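Local coordinates for invasion-associated protein B (Bartonella henselae, PDB 3DTD) that is of unknown biochemical function but is probably associated with the invasion of host cells by this bacterium, at residues 125-135 with 145-156. Numbering follows the deposited sequence.
Sequences LRAGKHLKLAM and LNDLFVQLNGFS. With GOL (glycerol), chain P.
Leu125 lays CB over one face of the Phe155 ring, a CH-pi contact 4.0 Å from the centroid, while its side chain crosses that of Leu152 at about a right angle, CD1 lying 4.1 Å from Leu152 CD2. One residue on, Arg126 NE donates to Ser156 OG at 3.0 Å, the hydroxyl tilted slightly out of the guanidinium plane. A glycerol, probably from the crystallisation liquor, joins the same two residues, donating from O3 to Arg126 O and accepting a weak bond from Ser156 N. Lys129 O receives Leu152 N from above its carbonyl plane, and Leu152 CD1 comes within 3.6 Å of His130 C. The His130 and Phe149 rings form an offset stack, centroids 4.4 Å apart and planes at 24°; chi1 of 49° places Phe149 CG between its own backbone N and carbonyl carbon, which brings the ring alongside the imidazole. Leu131 and Val150 exchange a pair of backbone hydrogen bonds, and Leu133 N donates to Leu148 O. Beyond it the register slips by one residue, and a water donates to both Leu133 O and Leu145 O and accepts from Leu148 N before Met135 and Leu145 pair again. Strands 130-136 and 144-151 form a beta hairpin in a four-stranded antiparallel sheet, with 144-151 outermost within the chain, and helices 119-127 and 155-168 meet beside it: strand 88-92 flanks 130-136 on its other side, Leu131 and Leu133 pack on Met62 and Val60 of strand 58-66, and Trp32 meets Phe155 edge-to-face at the start of helix 155-168.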
ATOM      1  N   LEU C 125      -8.740   8.626 -48.165  1.00 44.84           N
ATOM      2  CA  LEU C 125      -8.025   8.230 -46.946  1.00 44.49           C
ATOM      3  C   LEU C 125      -6.587   7.786 -47.230  1.00 44.56           C
ATOM      4  O   LEU C 125      -5.678   8.086 -46.455  1.00 43.64           O
ATOM      5  CB  LEU C 125      -8.785   7.100 -46.237  1.00 43.18           C
ATOM      6  CG  LEU C 125      -9.657   7.231 -44.977  1.00 44.78           C
ATOM      7  CD1 LEU C 125      -9.941   8.653 -44.514  1.00 39.85           C
ATOM      8  CD2 LEU C 125     -10.943   6.445 -45.157  1.00 39.38           C
ATOM      9  N   ARG C 126      -6.398   7.072 -48.342  1.00 45.34           N
ATOM     10  CA  ARG C 126      -5.077   6.603 -48.778  1.00 44.71           C
ATOM     11  C   ARG C 126      -4.151   7.745 -49.176  1.00 44.87           C
ATOM     12  O   ARG C 126      -2.947   7.677 -48.943  1.00 47.80           O
ATOM     13  CB  ARG C 126      -5.197   5.626 -49.950  1.00 43.34           C
ATOM     14  CG  ARG C 126      -6.125   4.461 -49.711  1.00 40.01           C
ATOM     15  CD  ARG C 126      -6.168   3.538 -50.906  1.00 28.69           C
ATOM     16  NE  ARG C 126      -5.245   2.437 -50.688  1.00 41.85           N
ATOM     17  CZ  ARG C 126      -5.609   1.172 -50.526  1.00 38.75           C
ATOM     18  NH1 ARG C 126      -6.885   0.814 -50.596  1.00 43.56           N
ATOM     19  NH2 ARG C 126      -4.681   0.259 -50.310  1.00 25.49           N
ATOM     20  N   ALA C 127      -4.721   8.793 -49.768  1.00 45.54           N
ATOM     21  CA  ALA C 127      -3.952   9.949 -50.228  1.00 48.41           C
ATOM     22  C   ALA C 127      -3.861  11.074 -49.194  1.00 48.78           C
ATOM     23  O   ALA C 127      -3.106  12.031 -49.378  1.00 51.67           O
ATOM     24  CB  ALA C 127      -4.532  10.480 -51.545  1.00 48.14           C
ATOM     25  N   GLY C 128      -4.621  10.953 -48.111  1.00 47.25           N
ATOM     26  CA  GLY C 128      -4.722  12.018 -47.114  1.00 42.82           C
ATOM     27  C   GLY C 128      -3.677  11.986 -46.020  1.00 41.28           C
ATOM     28  O   GLY C 128      -2.956  11.002 -45.871  1.00 42.06           O
ATOM     29  N   LYS C 129      -3.607  13.075 -45.256  1.00 42.43           N
ATOM     30  CA  LYS C 129      -2.695  13.195 -44.115  1.00 47.13           C
ATOM     31  C   LYS C 129      -3.434  13.169 -42.775  1.00 45.53           C
ATOM     32  O   LYS C 129      -2.996  12.512 -41.829  1.00 44.49           O
ATOM     33  CB  LYS C 129      -1.841  14.463 -44.235  1.00 50.56           C
ATOM     34  CG  LYS C 129      -0.471  14.219 -44.875  1.00 64.97           C
ATOM     35  CD  LYS C 129       0.039  15.426 -45.653  1.00 77.33           C
ATOM     36  CE  LYS C 129      -0.449  15.395 -47.096  1.00 86.60           C
ATOM     37  NZ  LYS C 129       0.155  16.481 -47.915  1.00 90.68           N
ATOM     38  N   HIS C 130      -4.556  13.864 -42.702  1.00 45.42           N
ATOM     39  CA  HIS C 130      -5.399  13.939 -41.519  1.00 44.84           C
ATOM     40  C   HIS C 130      -6.830  13.638 -41.843  1.00 44.18           C
ATOM     41  O   HIS C 130      -7.343  14.071 -42.807  1.00 43.39           O
ATOM     42  CB  HIS C 130      -5.377  15.325 -40.928  1.00 46.90           C
ATOM     43  CG  HIS C 130      -4.181  15.601 -40.100  1.00 54.60           C
ATOM     44  ND1 HIS C 130      -4.170  16.536 -39.103  1.00 64.62           N
ATOM     45  CD2 HIS C 130      -2.949  15.065 -40.124  1.00 62.23           C
ATOM     46  CE1 HIS C 130      -2.987  16.547 -38.533  1.00 65.88           C
ATOM     47  NE2 HIS C 130      -2.223  15.673 -39.145  1.00 62.14           N
ATOM     48  N   LEU C 131      -7.482  12.906 -40.992  1.00 41.57           N
ATOM     49  CA  LEU C 131      -8.933  12.807 -41.031  1.00 41.21           C
ATOM     50  C   LEU C 131      -9.487  13.742 -39.964  1.00 42.10           C
ATOM     51  O   LEU C 131      -9.447  13.432 -38.776  1.00 42.53           O
ATOM     52  CB  LEU C 131      -9.400  11.371 -40.805  1.00 38.75           C
ATOM     53  CG  LEU C 131     -10.916  11.128 -40.781  1.00 38.32           C
ATOM     54  CD1 LEU C 131     -11.590  11.523 -42.094  1.00 37.90           C
ATOM     55  CD2 LEU C 131     -11.185   9.685 -40.469  1.00 37.05           C
ATOM     56  N   LYS C 132      -9.973  14.900 -40.401  1.00 43.72           N
ATOM     57  CA  LYS C 132     -10.445  15.942 -39.497  1.00 42.98           C
ATOM     58  C   LYS C 132     -11.841  15.643 -38.970  1.00 42.41           C
ATOM     59  O   LYS C 132     -12.729  15.233 -39.723  1.00 40.11           O
ATOM     60  CB  LYS C 132     -10.423  17.305 -40.193  1.00 47.20           C
ATOM     61  CG  LYS C 132      -9.024  17.850 -40.465  1.00 53.94           C
ATOM     62  CD  LYS C 132      -9.086  19.247 -41.058  1.00 69.04           C
ATOM     63  CE  LYS C 132      -7.693  19.780 -41.357  1.00 83.49           C
ATOM     64  NZ  LYS C 132      -7.733  21.142 -41.967  1.00 87.36           N
ATOM     65  N   LEU C 133     -12.021  15.842 -37.668  1.00 43.77           N
ATOM     66  CA  LEU C 133     -13.318  15.640 -37.026  1.00 43.75           C
ATOM     67  C   LEU C 133     -13.947  16.967 -36.603  1.00 41.95           C
ATOM     68  O   LEU C 133     -13.251  17.873 -36.139  1.00 41.50           O
ATOM     69  CB  LEU C 133     -13.201  14.714 -35.812  1.00 43.71           C
ATOM     70  CG  LEU C 133     -12.916  13.204 -35.857  1.00 45.76           C
ATOM     71  CD1 LEU C 133     -12.920  12.587 -37.263  1.00 43.26           C
ATOM     72  CD2 LEU C 133     -11.613  12.894 -35.160  1.00 46.50           C
ATOM     73  N   ALA C 134     -15.263  17.069 -36.772  1.00 41.94           N
ATOM     74  CA  ALA C 134     -16.026  18.240 -36.339  1.00 42.56           C
ATOM     75  C   ALA C 134     -17.287  17.809 -35.593  1.00 40.75           C
ATOM     76  O   ALA C 134     -18.082  17.014 -36.103  1.00 40.17           O
ATOM     77  CB  ALA C 134     -16.383  19.118 -37.534  1.00 43.45           C
ATOM     78  N   MET C 135     -17.459  18.330 -34.380  1.00 42.05           N
ATOM     79  CA  MET C 135     -18.620  17.996 -33.546  1.00 41.47           C
ATOM     80  C   MET C 135     -19.045  19.170 -32.661  1.00 43.88           C
ATOM     81  O   MET C 135     -18.410  20.225 -32.673  1.00 43.74           O
ATOM     82  CB  MET C 135     -18.359  16.723 -32.720  1.00 39.15           C
ATOM     83  CG  MET C 135     -17.147  16.783 -31.800  1.00 39.34           C
ATOM     84  SD  MET C 135     -16.457  15.156 -31.424  1.00 36.97           S
ATOM     85  CE  MET C 135     -15.469  14.846 -32.880  1.00 41.61           C
ATOM     86  N   LEU C 145     -16.348  21.696 -31.541  1.00 54.51           N
ATOM     87  CA  LEU C 145     -15.046  21.087 -31.295  1.00 53.27           C
ATOM     88  C   LEU C 145     -14.504  20.644 -32.650  1.00 54.44           C
ATOM     89  O   LEU C 145     -15.015  19.695 -33.253  1.00 51.05           O
ATOM     90  CB  LEU C 145     -15.160  19.910 -30.315  1.00 51.62           C
ATOM     91  CG  LEU C 145     -13.871  19.271 -29.770  1.00 53.15           C
ATOM     92  CD1 LEU C 145     -13.057  20.249 -28.930  1.00 52.22           C
ATOM     93  CD2 LEU C 145     -14.181  18.024 -28.958  1.00 50.15           C
ATOM     94  N   ASN C 146     -13.481  21.350 -33.131  1.00 56.36           N
ATOM     95  CA  ASN C 146     -12.987  21.168 -34.497  1.00 57.01           C
ATOM     96  C   ASN C 146     -11.504  20.811 -34.609  1.00 56.32           C
ATOM     97  O   ASN C 146     -11.001  20.591 -35.711  1.00 56.43           O
ATOM     98  CB  ASN C 146     -13.278  22.419 -35.340  1.00 59.20           C
ATOM     99  CG  ASN C 146     -14.768  22.684 -35.523  1.00 62.65           C
ATOM    100  OD1 ASN C 146     -15.593  21.766 -35.520  1.00 63.76           O
ATOM    101  ND2 ASN C 146     -15.114  23.954 -35.699  1.00 62.30           N
ATOM    102  N   ASP C 147     -10.813  20.743 -33.473  1.00 55.86           N
ATOM    103  CA  ASP C 147      -9.360  20.531 -33.463  1.00 57.81           C
ATOM    104  C   ASP C 147      -8.915  19.062 -33.349  1.00 55.12           C
ATOM    105  O   ASP C 147      -7.719  18.771 -33.262  1.00 54.72           O
ATOM    106  CB  ASP C 147      -8.686  21.403 -32.388  1.00 62.72           C
ATOM    107  CG  ASP C 147      -9.238  21.164 -30.983  1.00 71.79           C
ATOM    108  OD1 ASP C 147      -8.722  21.799 -30.039  1.00 81.02           O
ATOM    109  OD2 ASP C 147     -10.178  20.358 -30.810  1.00 74.12           O
ATOM    110  N   LEU C 148      -9.879  18.147 -33.355  1.00 51.17           N
ATOM    111  CA  LEU C 148      -9.590  16.717 -33.277  1.00 46.73           C
ATOM    112  C   LEU C 148      -9.439  16.090 -34.662  1.00 44.22           C
ATOM    113  O   LEU C 148     -10.086  16.508 -35.620  1.00 45.14           O
ATOM    114  CB  LEU C 148     -10.678  15.993 -32.483  1.00 47.15           C
ATOM    115  CG  LEU C 148     -10.514  15.666 -30.994  1.00 47.34           C
ATOM    116  CD1 LEU C 148      -9.866  16.776 -30.175  1.00 46.46           C
ATOM    117  CD2 LEU C 148     -11.878  15.309 -30.438  1.00 44.01           C
ATOM    118  N   PHE C 149      -8.579  15.079 -34.749  1.00 42.14           N
ATOM    119  CA  PHE C 149      -8.252  14.420 -36.010  1.00 41.17           C
ATOM    120  C   PHE C 149      -7.725  13.013 -35.768  1.00 40.87           C
ATOM    121  O   PHE C 149      -7.370  12.654 -34.644  1.00 41.53           O
ATOM    122  CB  PHE C 149      -7.221  15.232 -36.826  1.00 44.39           C
ATOM    123  CG  PHE C 149      -6.022  15.669 -36.029  1.00 47.84           C
ATOM    124  CD1 PHE C 149      -4.940  14.812 -35.838  1.00 47.22           C
ATOM    125  CD2 PHE C 149      -5.980  16.940 -35.461  1.00 48.94           C
ATOM    126  CE1 PHE C 149      -3.848  15.210 -35.091  1.00 49.56           C
ATOM    127  CE2 PHE C 149      -4.891  17.344 -34.710  1.00 50.32           C
ATOM    128  CZ  PHE C 149      -3.832  16.480 -34.523  1.00 51.81           C
ATOM    129  N   VAL C 150      -7.689  12.220 -36.836  1.00 39.61           N
ATOM    130  CA  VAL C 150      -6.966  10.955 -36.855  1.00 35.68           C
ATOM    131  C   VAL C 150      -5.864  11.088 -37.913  1.00 37.29           C
ATOM    132  O   VAL C 150      -6.136  11.475 -39.046  1.00 36.85           O
ATOM    133  CB  VAL C 150      -7.904   9.751 -37.164  1.00 35.21           C
ATOM    134  CG1 VAL C 150      -7.126   8.446 -37.215  1.00 29.06           C
ATOM    135  CG2 VAL C 150      -9.010   9.646 -36.121  1.00 32.12           C
ATOM    136  N   GLN C 151      -4.622  10.804 -37.527  1.00 37.74           N
ATOM    137  CA  GLN C 151      -3.493  10.879 -38.451  1.00 36.05           C
ATOM    138  C   GLN C 151      -3.493   9.660 -39.366  1.00 36.79           C
ATOM    139  O   GLN C 151      -3.679   8.533 -38.906  1.00 36.06           O
ATOM    140  CB  GLN C 151      -2.176  10.979 -37.689  1.00 35.04           C
ATOM    141  CG  GLN C 151      -2.042  12.211 -36.817  1.00 36.08           C
ATOM    142  CD  GLN C 151      -0.724  12.253 -36.074  1.00 39.49           C
ATOM    143  OE1 GLN C 151       0.287  12.705 -36.607  1.00 44.44           O
ATOM    144  NE2 GLN C 151      -0.730  11.784 -34.829  1.00 37.82           N
ATOM    145  N   LEU C 152      -3.284   9.898 -40.659  1.00 39.39           N
ATOM    146  CA  LEU C 152      -3.449   8.861 -41.679  1.00 37.02           C
ATOM    147  C   LEU C 152      -2.147   8.258 -42.218  1.00 35.97           C
ATOM    148  O   LEU C 152      -2.178   7.477 -43.165  1.00 39.71           O
ATOM    149  CB  LEU C 152      -4.312   9.387 -42.839  1.00 35.03           C
ATOM    150  CG  LEU C 152      -5.739   9.845 -42.518  1.00 35.01           C
ATOM    151  CD1 LEU C 152      -6.343  10.559 -43.722  1.00 34.24           C
ATOM    152  CD2 LEU C 152      -6.633   8.684 -42.059  1.00 30.39           C
ATOM    153  N   ASN C 153      -1.011   8.618 -41.622  1.00 39.16           N
ATOM    154  CA  ASN C 153       0.280   8.057 -42.031  1.00 38.07           C
ATOM    155  C   ASN C 153       0.345   6.551 -41.778  1.00 39.06           C
ATOM    156  O   ASN C 153       0.331   6.099 -40.632  1.00 39.34           O
ATOM    157  CB  ASN C 153       1.450   8.770 -41.346  1.00 41.24           C
ATOM    158  CG  ASN C 153       2.802   8.278 -41.842  1.00 44.16           C
ATOM    159  OD1 ASN C 153       3.436   7.431 -41.215  1.00 50.41           O
ATOM    160  ND2 ASN C 153       3.235   8.790 -42.987  1.00 50.34           N
ATOM    161  N   GLY C 154       0.384   5.788 -42.865  1.00 36.66           N
ATOM    162  CA  GLY C 154       0.410   4.339 -42.792  1.00 30.90           C
ATOM    163  C   GLY C 154      -0.921   3.669 -43.089  1.00 34.38           C
ATOM    164  O   GLY C 154      -0.998   2.442 -43.072  1.00 37.82           O
ATOM    165  N   PHE C 155      -1.957   4.467 -43.360  1.00 36.46           N
ATOM    166  CA  PHE C 155      -3.305   3.952 -43.642  1.00 38.38           C
ATOM    167  C   PHE C 155      -3.317   3.048 -44.867  1.00 41.06           C
ATOM    168  O   PHE C 155      -3.867   1.947 -44.823  1.00 42.01           O
ATOM    169  CB  PHE C 155      -4.316   5.096 -43.829  1.00 38.77           C
ATOM    170  CG  PHE C 155      -5.754   4.640 -43.947  1.00 41.51           C
ATOM    171  CD1 PHE C 155      -6.598   4.680 -42.840  1.00 43.52           C
ATOM    172  CD2 PHE C 155      -6.273   4.196 -45.168  1.00 41.35           C
ATOM    173  CE1 PHE C 155      -7.928   4.262 -42.936  1.00 43.99           C
ATOM    174  CE2 PHE C 155      -7.593   3.769 -45.275  1.00 39.55           C
ATOM    175  CZ  PHE C 155      -8.423   3.803 -44.156  1.00 42.33           C
ATOM    176  N   SER C 156      -2.725   3.531 -45.957  1.00 41.51           N
ATOM    177  CA  SER C 156      -2.700   2.813 -47.230  1.00 37.34           C
ATOM    178  C   SER C 156      -1.986   1.463 -47.098  1.00 39.74           C
ATOM    179  O   SER C 156      -2.514   0.438 -47.532  1.00 41.88           O
ATOM    180  CB  SER C 156      -2.061   3.684 -48.322  1.00 37.41           C
ATOM    181  OG  SER C 156      -2.606   3.420 -49.599  1.00 52.88           O
TER
HETATM  182  C1  GOL P 194       0.420   4.953 -46.256  1.00 54.36           C
HETATM  183  O1  GOL P 194       1.487   4.052 -46.070  1.00 46.32           O
HETATM  184  C2  GOL P 194       0.842   6.420 -46.351  1.00 63.58           C
HETATM  185  O2  GOL P 194       1.906   6.728 -45.473  1.00 60.33           O
HETATM  186  C3  GOL P 194      -0.356   7.317 -46.047  1.00 53.60           C
HETATM  187  O3  GOL P 194      -1.568   6.678 -46.394  1.00 46.38           O
HETATM  188  O   HOH W   1      -0.309  11.681 -40.504  1.00 37.15           O
HETATM  189  O   HOH W   2       0.298  13.857 -38.881  1.00 54.52           O
HETATM  190  O   HOH W   3     -13.148  17.871 -33.461  1.00 46.72           O